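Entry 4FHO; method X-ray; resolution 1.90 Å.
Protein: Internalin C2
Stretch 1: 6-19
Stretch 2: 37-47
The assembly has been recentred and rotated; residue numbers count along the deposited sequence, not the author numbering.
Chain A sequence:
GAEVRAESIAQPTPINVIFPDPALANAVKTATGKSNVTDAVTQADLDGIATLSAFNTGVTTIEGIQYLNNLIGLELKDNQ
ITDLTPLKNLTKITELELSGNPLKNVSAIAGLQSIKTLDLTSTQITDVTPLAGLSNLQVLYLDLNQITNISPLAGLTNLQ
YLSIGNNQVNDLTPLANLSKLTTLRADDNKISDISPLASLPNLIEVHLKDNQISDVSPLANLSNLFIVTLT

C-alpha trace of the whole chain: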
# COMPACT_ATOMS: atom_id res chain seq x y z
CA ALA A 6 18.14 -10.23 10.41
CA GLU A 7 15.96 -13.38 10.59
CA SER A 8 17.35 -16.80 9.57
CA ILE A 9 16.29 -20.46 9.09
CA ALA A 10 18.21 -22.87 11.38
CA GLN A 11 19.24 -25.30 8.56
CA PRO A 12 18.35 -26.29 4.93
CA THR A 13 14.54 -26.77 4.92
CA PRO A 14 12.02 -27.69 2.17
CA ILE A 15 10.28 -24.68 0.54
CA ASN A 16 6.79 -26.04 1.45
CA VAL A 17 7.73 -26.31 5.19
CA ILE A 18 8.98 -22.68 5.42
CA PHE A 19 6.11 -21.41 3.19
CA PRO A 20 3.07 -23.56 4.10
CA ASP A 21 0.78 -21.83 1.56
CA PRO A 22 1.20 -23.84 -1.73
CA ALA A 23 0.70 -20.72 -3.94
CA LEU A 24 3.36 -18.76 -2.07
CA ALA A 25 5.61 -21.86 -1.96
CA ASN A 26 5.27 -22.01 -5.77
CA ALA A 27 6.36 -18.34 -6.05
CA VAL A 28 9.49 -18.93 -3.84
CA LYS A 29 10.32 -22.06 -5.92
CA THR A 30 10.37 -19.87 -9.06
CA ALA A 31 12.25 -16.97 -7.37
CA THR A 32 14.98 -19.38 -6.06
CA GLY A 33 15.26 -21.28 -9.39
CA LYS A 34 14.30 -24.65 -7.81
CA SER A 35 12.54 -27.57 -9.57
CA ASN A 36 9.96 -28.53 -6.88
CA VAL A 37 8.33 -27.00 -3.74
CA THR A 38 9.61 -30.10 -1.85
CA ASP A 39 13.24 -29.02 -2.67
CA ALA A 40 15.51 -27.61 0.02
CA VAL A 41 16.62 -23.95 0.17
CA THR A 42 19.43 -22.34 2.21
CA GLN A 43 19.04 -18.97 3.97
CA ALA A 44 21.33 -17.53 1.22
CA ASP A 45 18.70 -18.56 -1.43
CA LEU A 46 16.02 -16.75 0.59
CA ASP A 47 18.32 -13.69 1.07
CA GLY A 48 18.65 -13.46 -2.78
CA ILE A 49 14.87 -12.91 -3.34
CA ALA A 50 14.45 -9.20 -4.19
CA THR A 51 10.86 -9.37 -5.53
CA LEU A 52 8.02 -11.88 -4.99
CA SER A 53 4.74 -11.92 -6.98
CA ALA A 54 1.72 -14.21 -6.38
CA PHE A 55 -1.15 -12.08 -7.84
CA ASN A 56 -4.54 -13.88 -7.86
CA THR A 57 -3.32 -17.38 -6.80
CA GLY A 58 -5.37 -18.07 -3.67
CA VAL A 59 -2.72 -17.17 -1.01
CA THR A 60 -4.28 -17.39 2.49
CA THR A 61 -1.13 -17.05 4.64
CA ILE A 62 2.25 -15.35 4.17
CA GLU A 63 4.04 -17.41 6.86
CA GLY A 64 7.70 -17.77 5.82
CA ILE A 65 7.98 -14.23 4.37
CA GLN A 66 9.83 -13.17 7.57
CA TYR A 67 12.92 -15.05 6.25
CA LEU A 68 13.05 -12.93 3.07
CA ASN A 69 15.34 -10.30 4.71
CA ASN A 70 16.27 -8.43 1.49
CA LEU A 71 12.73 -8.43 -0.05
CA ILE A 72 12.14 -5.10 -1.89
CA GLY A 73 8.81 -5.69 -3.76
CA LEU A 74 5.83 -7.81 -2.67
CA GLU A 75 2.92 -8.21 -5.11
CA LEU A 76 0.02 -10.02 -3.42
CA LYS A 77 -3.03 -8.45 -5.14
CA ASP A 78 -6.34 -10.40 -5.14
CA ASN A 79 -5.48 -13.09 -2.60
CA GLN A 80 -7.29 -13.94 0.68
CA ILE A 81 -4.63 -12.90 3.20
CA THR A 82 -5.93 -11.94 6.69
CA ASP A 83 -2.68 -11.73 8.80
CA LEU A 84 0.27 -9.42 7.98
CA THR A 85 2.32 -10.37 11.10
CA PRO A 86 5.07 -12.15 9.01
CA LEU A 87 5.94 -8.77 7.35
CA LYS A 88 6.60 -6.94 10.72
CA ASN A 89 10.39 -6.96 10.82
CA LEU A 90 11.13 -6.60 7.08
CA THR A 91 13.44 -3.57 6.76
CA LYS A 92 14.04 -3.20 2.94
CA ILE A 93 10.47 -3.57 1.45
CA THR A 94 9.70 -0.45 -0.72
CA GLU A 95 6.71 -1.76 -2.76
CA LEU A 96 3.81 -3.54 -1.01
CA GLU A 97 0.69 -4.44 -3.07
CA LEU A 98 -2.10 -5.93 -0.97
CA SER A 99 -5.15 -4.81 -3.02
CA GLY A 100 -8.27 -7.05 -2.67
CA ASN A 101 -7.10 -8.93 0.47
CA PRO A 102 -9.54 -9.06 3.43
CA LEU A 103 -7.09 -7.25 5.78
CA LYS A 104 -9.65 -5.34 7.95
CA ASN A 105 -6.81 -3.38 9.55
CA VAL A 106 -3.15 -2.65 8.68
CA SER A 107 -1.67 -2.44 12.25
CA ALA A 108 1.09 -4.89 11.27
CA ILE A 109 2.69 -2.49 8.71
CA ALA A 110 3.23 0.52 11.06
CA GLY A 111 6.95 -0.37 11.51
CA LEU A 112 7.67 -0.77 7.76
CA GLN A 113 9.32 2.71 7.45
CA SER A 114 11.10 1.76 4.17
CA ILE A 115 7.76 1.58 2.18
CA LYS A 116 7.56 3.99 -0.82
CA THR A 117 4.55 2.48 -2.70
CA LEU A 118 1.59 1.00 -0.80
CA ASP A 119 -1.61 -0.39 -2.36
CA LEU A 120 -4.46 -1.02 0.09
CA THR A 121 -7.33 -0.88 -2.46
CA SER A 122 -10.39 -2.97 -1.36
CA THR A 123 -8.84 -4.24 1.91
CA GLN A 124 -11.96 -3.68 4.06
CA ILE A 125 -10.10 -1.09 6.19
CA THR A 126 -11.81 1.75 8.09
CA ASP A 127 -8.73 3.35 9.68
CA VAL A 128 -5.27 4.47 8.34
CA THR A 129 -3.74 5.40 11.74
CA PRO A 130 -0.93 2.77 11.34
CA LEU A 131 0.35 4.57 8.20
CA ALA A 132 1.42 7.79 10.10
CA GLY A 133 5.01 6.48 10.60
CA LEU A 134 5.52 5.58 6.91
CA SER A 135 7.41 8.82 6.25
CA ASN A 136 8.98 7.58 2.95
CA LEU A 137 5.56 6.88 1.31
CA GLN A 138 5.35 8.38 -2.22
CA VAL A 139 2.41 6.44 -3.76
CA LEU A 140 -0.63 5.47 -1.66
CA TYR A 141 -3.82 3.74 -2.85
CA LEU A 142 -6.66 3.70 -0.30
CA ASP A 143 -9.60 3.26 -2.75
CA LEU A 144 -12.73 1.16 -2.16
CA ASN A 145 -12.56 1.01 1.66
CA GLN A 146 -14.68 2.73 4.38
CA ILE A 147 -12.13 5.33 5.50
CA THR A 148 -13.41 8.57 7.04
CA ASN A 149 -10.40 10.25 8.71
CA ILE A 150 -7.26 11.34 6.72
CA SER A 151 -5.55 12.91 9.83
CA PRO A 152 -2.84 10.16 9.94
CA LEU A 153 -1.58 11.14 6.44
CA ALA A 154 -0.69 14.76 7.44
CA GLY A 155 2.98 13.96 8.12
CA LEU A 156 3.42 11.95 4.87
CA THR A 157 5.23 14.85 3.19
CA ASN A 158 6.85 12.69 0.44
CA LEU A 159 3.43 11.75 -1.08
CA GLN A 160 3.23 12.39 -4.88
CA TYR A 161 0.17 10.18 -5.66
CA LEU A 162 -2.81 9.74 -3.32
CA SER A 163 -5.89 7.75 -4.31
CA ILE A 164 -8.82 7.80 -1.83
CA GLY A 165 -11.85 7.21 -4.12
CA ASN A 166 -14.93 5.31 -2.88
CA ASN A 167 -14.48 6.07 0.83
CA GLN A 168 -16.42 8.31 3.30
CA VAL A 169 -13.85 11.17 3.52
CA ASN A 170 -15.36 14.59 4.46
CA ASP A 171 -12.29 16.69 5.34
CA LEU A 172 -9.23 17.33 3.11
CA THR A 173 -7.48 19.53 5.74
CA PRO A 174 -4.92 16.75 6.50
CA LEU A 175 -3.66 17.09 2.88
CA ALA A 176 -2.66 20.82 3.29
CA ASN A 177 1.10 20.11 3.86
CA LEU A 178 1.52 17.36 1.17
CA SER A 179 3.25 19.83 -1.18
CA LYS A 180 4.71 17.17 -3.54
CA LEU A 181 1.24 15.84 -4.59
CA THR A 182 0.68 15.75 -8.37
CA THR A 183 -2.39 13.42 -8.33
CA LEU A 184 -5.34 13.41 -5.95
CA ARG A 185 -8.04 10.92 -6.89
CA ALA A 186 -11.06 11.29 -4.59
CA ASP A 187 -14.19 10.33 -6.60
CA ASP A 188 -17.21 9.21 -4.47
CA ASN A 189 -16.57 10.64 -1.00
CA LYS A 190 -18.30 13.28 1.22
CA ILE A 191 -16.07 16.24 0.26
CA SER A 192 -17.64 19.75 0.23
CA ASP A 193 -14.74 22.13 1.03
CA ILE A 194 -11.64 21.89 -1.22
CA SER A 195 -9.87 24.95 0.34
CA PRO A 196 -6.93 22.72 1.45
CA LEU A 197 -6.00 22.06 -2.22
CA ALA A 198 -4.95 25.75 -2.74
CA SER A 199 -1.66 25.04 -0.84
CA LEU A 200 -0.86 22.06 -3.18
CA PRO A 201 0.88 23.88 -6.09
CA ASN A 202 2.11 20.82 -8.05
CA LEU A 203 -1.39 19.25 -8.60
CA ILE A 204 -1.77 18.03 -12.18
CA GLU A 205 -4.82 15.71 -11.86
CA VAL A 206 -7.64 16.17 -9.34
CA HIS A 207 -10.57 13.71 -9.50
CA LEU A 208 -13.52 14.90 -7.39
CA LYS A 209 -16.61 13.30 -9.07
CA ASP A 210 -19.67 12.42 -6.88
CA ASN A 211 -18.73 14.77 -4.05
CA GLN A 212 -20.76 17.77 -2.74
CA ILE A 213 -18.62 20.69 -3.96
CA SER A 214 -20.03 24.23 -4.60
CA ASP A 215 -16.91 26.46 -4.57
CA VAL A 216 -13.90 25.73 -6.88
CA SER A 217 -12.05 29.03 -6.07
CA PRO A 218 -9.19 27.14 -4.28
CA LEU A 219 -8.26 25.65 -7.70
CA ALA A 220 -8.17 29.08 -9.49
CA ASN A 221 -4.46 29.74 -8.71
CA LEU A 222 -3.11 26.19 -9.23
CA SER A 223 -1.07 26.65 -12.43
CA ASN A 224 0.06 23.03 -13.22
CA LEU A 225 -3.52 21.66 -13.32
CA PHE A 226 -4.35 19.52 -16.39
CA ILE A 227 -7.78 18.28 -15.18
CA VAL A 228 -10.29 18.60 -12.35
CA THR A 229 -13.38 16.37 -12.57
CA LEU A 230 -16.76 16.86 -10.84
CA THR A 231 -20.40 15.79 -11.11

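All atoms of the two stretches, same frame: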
# COMPACT_ATOMS: atom_id res chain seq x y z
N ALA A 6 18.50 -9.34 11.55
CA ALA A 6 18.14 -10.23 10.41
C ALA A 6 17.65 -11.59 10.90
O ALA A 6 18.22 -12.15 11.85
CB ALA A 6 19.33 -10.41 9.47
N GLU A 7 16.60 -12.10 10.24
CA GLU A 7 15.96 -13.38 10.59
C GLU A 7 16.52 -14.49 9.69
O GLU A 7 16.87 -14.23 8.54
CB GLU A 7 14.44 -13.25 10.47
CG GLU A 7 13.63 -14.26 11.30
CD GLU A 7 12.41 -13.68 12.04
OE1 GLU A 7 12.02 -12.50 11.85
OE2 GLU A 7 11.83 -14.44 12.84
N SER A 8 16.60 -15.71 10.22
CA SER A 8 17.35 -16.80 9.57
C SER A 8 16.84 -18.20 9.93
O SER A 8 16.70 -18.51 11.12
CB SER A 8 18.83 -16.70 9.95
OG SER A 8 19.61 -17.68 9.29
N ILE A 9 16.58 -19.02 8.90
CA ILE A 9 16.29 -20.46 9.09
C ILE A 9 17.48 -21.19 9.73
O ILE A 9 18.63 -20.88 9.43
CB ILE A 9 15.85 -21.21 7.79
CG1 ILE A 9 16.91 -21.15 6.67
CG2 ILE A 9 14.53 -20.64 7.27
CD1 ILE A 9 16.63 -22.07 5.51
N ALA A 10 17.18 -22.15 10.60
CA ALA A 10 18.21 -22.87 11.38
C ALA A 10 19.11 -23.80 10.53
O ALA A 10 20.29 -23.97 10.84
CB ALA A 10 17.57 -23.66 12.52
N GLN A 11 18.52 -24.40 9.49
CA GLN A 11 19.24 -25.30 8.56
C GLN A 11 18.53 -25.34 7.18
O GLN A 11 17.50 -24.67 7.02
CB GLN A 11 19.42 -26.70 9.21
CG GLN A 11 18.23 -27.67 9.20
CD GLN A 11 17.15 -27.32 10.21
OE1 GLN A 11 16.67 -26.19 10.26
NE2 GLN A 11 16.75 -28.31 11.01
N PRO A 12 19.08 -26.08 6.19
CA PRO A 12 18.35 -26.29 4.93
C PRO A 12 17.00 -27.01 5.11
O PRO A 12 16.94 -28.12 5.65
CB PRO A 12 19.32 -27.12 4.10
CG PRO A 12 20.66 -26.70 4.59
CD PRO A 12 20.49 -26.49 6.06
N THR A 13 15.93 -26.35 4.67
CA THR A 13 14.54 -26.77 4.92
C THR A 13 13.79 -26.78 3.58
O THR A 13 14.10 -25.96 2.73
CB THR A 13 13.86 -25.78 5.89
OG1 THR A 13 14.65 -25.68 7.08
CG2 THR A 13 12.45 -26.23 6.26
N PRO A 14 12.83 -27.72 3.39
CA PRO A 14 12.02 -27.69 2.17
C PRO A 14 11.21 -26.39 2.04
O PRO A 14 10.76 -25.84 3.05
CB PRO A 14 11.10 -28.89 2.32
CG PRO A 14 11.88 -29.85 3.14
CD PRO A 14 12.62 -28.99 4.13
N ILE A 15 11.02 -25.93 0.80
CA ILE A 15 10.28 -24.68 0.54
C ILE A 15 8.84 -24.74 1.07
O ILE A 15 8.35 -23.73 1.62
CB ILE A 15 10.32 -24.27 -0.97
CG1 ILE A 15 11.76 -23.95 -1.42
CG2 ILE A 15 9.46 -23.05 -1.25
CD1 ILE A 15 11.94 -24.01 -2.93
N ASN A 16 8.19 -25.90 0.96
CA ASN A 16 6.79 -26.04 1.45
C ASN A 16 6.61 -26.26 2.97
O ASN A 16 5.48 -26.40 3.43
CB ASN A 16 6.00 -27.10 0.64
CG ASN A 16 6.49 -28.53 0.85
OD1 ASN A 16 7.52 -28.80 1.45
ND2 ASN A 16 5.72 -29.47 0.32
N VAL A 17 7.72 -26.33 3.71
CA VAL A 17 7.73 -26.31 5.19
C VAL A 17 7.78 -24.86 5.65
O VAL A 17 6.95 -24.44 6.46
CB VAL A 17 8.95 -27.05 5.79
CG1 VAL A 17 9.06 -26.82 7.31
CG2 VAL A 17 8.87 -28.55 5.50
N ILE A 18 8.78 -24.12 5.14
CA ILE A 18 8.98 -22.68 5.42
C ILE A 18 7.76 -21.86 4.99
O ILE A 18 7.29 -21.02 5.74
CB ILE A 18 10.22 -22.11 4.68
CG1 ILE A 18 11.53 -22.80 5.08
CG2 ILE A 18 10.40 -20.62 4.96
CD1 ILE A 18 12.63 -22.53 4.07
N PHE A 19 7.27 -22.10 3.77
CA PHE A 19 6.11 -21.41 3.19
C PHE A 19 4.96 -22.42 3.08
O PHE A 19 4.86 -23.12 2.06
CB PHE A 19 6.45 -20.82 1.83
CG PHE A 19 7.53 -19.79 1.87
CD1 PHE A 19 7.22 -18.45 2.08
CD2 PHE A 19 8.87 -20.16 1.72
CE1 PHE A 19 8.23 -17.49 2.12
CE2 PHE A 19 9.88 -19.20 1.77
CZ PHE A 19 9.56 -17.86 1.98
N VAL A 37 8.60 -27.59 -5.07
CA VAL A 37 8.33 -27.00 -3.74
C VAL A 37 8.81 -27.88 -2.56
O VAL A 37 9.00 -27.37 -1.46
CB VAL A 37 6.83 -26.67 -3.50
CG1 VAL A 37 6.34 -25.61 -4.48
CG2 VAL A 37 5.98 -27.94 -3.57
N THR A 38 8.97 -29.19 -2.81
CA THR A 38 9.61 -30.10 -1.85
C THR A 38 11.14 -29.96 -1.78
O THR A 38 11.74 -30.55 -0.87
CB THR A 38 9.26 -31.58 -2.13
OG1 THR A 38 9.59 -31.92 -3.48
CG2 THR A 38 7.78 -31.84 -1.91
N ASP A 39 11.77 -29.21 -2.70
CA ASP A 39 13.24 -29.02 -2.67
C ASP A 39 13.66 -28.12 -1.52
O ASP A 39 12.92 -27.23 -1.11
CB ASP A 39 13.79 -28.41 -3.97
CG ASP A 39 13.59 -29.28 -5.19
OD1 ASP A 39 13.52 -30.52 -5.07
OD2 ASP A 39 13.50 -28.71 -6.30
N ALA A 40 14.88 -28.37 -1.05
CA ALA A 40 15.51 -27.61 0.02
C ALA A 40 15.96 -26.23 -0.50
O ALA A 40 16.29 -26.08 -1.69
CB ALA A 40 16.70 -28.39 0.62
N VAL A 41 15.95 -25.24 0.39
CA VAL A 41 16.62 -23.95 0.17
C VAL A 41 17.48 -23.61 1.39
O VAL A 41 17.17 -24.03 2.53
CB VAL A 41 15.63 -22.80 -0.13
CG1 VAL A 41 15.02 -23.00 -1.50
CG2 VAL A 41 14.55 -22.71 0.94
N THR A 42 18.59 -22.91 1.14
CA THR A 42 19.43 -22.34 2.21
C THR A 42 18.87 -20.95 2.54
O THR A 42 18.01 -20.43 1.81
CB THR A 42 20.91 -22.19 1.77
OG1 THR A 42 21.00 -21.28 0.66
CG2 THR A 42 21.48 -23.54 1.34
N GLN A 43 19.36 -20.36 3.63
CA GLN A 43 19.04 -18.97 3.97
C GLN A 43 19.58 -17.99 2.91
O GLN A 43 18.92 -16.99 2.62
CB GLN A 43 19.54 -18.59 5.37
CG GLN A 43 19.18 -17.18 5.83
CD GLN A 43 17.69 -16.86 5.72
OE1 GLN A 43 16.85 -17.62 6.21
NE2 GLN A 43 17.37 -15.75 5.07
N ALA A 44 20.76 -18.30 2.35
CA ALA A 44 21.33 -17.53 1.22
C ALA A 44 20.41 -17.45 -0.02
O ALA A 44 20.35 -16.40 -0.66
CB ALA A 44 22.69 -18.09 0.82
N ASP A 45 19.71 -18.55 -0.33
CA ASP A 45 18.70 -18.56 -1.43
C ASP A 45 17.56 -17.61 -1.13
O ASP A 45 17.13 -16.85 -1.99
CB ASP A 45 18.10 -19.95 -1.65
CG ASP A 45 19.10 -20.98 -2.11
OD1 ASP A 45 19.64 -20.82 -3.22
OD2 ASP A 45 19.34 -21.94 -1.35
N LEU A 46 17.07 -17.66 0.12
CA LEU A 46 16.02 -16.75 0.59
C LEU A 46 16.49 -15.29 0.62
O LEU A 46 15.75 -14.41 0.20
CB LEU A 46 15.51 -17.20 1.97
CG LEU A 46 14.85 -18.58 2.09
CD1 LEU A 46 14.28 -18.80 3.47
CD2 LEU A 46 13.72 -18.73 1.06
N ASP A 47 17.73 -15.05 1.06
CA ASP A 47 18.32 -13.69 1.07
C ASP A 47 18.54 -13.08 -0.34
O ASP A 47 18.64 -11.85 -0.45
CB ASP A 47 19.63 -13.64 1.90
CG ASP A 47 19.38 -13.67 3.43
OD1 ASP A 47 18.28 -13.32 3.90
OD2 ASP A 47 20.30 -14.03 4.17

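Ile15, Val41 and Gln43 cover the most surface in this contact, in nearly equal shares, and each does so in a different way. Ile15 opens a short helix just after Pro14, so its backbone N has no earlier helical turn to bond to. It donates instead across the contact to Asp39 O at 3.0 Å, and the next amide, Asn16 N, reaches Val37 O at 2.9 Å. The start of the helix is thereby tied to the loop that leads into the partner strand, while the CA-to-CB bond of Ile15 points toward the other stretch, and its side chain, chi1 m and chi2 t, packs CG1 against Val41 CG1 at 3.4 Å.

Val41 works with both backbone and side chain. It pairs with Thr13 in an antiparallel bridge: Val41 N donates to Thr13 O at 3.1 Å, and the return bond from Thr13 N to Val41 O, at 3.4 Å, is weak. Pro14, which has no amide hydrogen to give, sits at the neighbouring non-hydrogen-bonded position opposite Ala40, where its CA approaches Asp39 O at 3.4 Å in a CA-H...O contact. The buried Val41 side chain also meets Ile18, CG2 to CD1 at 3.7 Å. Leu46 extends this apolar patch: its CD1 lies 4.1 Å from Ile18 CD1 and 4.2 Å from Ile9 CG2, and its CD2 reaches the edge of the Phe19 ring, 3.9 Å from CE2.

Gln43 is the polar anchor. Its CA-to-CB bond points toward the other stretch, and OE1 accepts from Ile9 N at 3.0 Å with a nearly straight angle of 169°, so a side chain serves a backbone amide outside the bridge. At the other end of the amide, NE2 makes a weak bond to Asp47 OD1 at 2.8 Å. Just before it, Thr42 caps the helix, its OG1 accepting from Asp45 N at 3.2 Å.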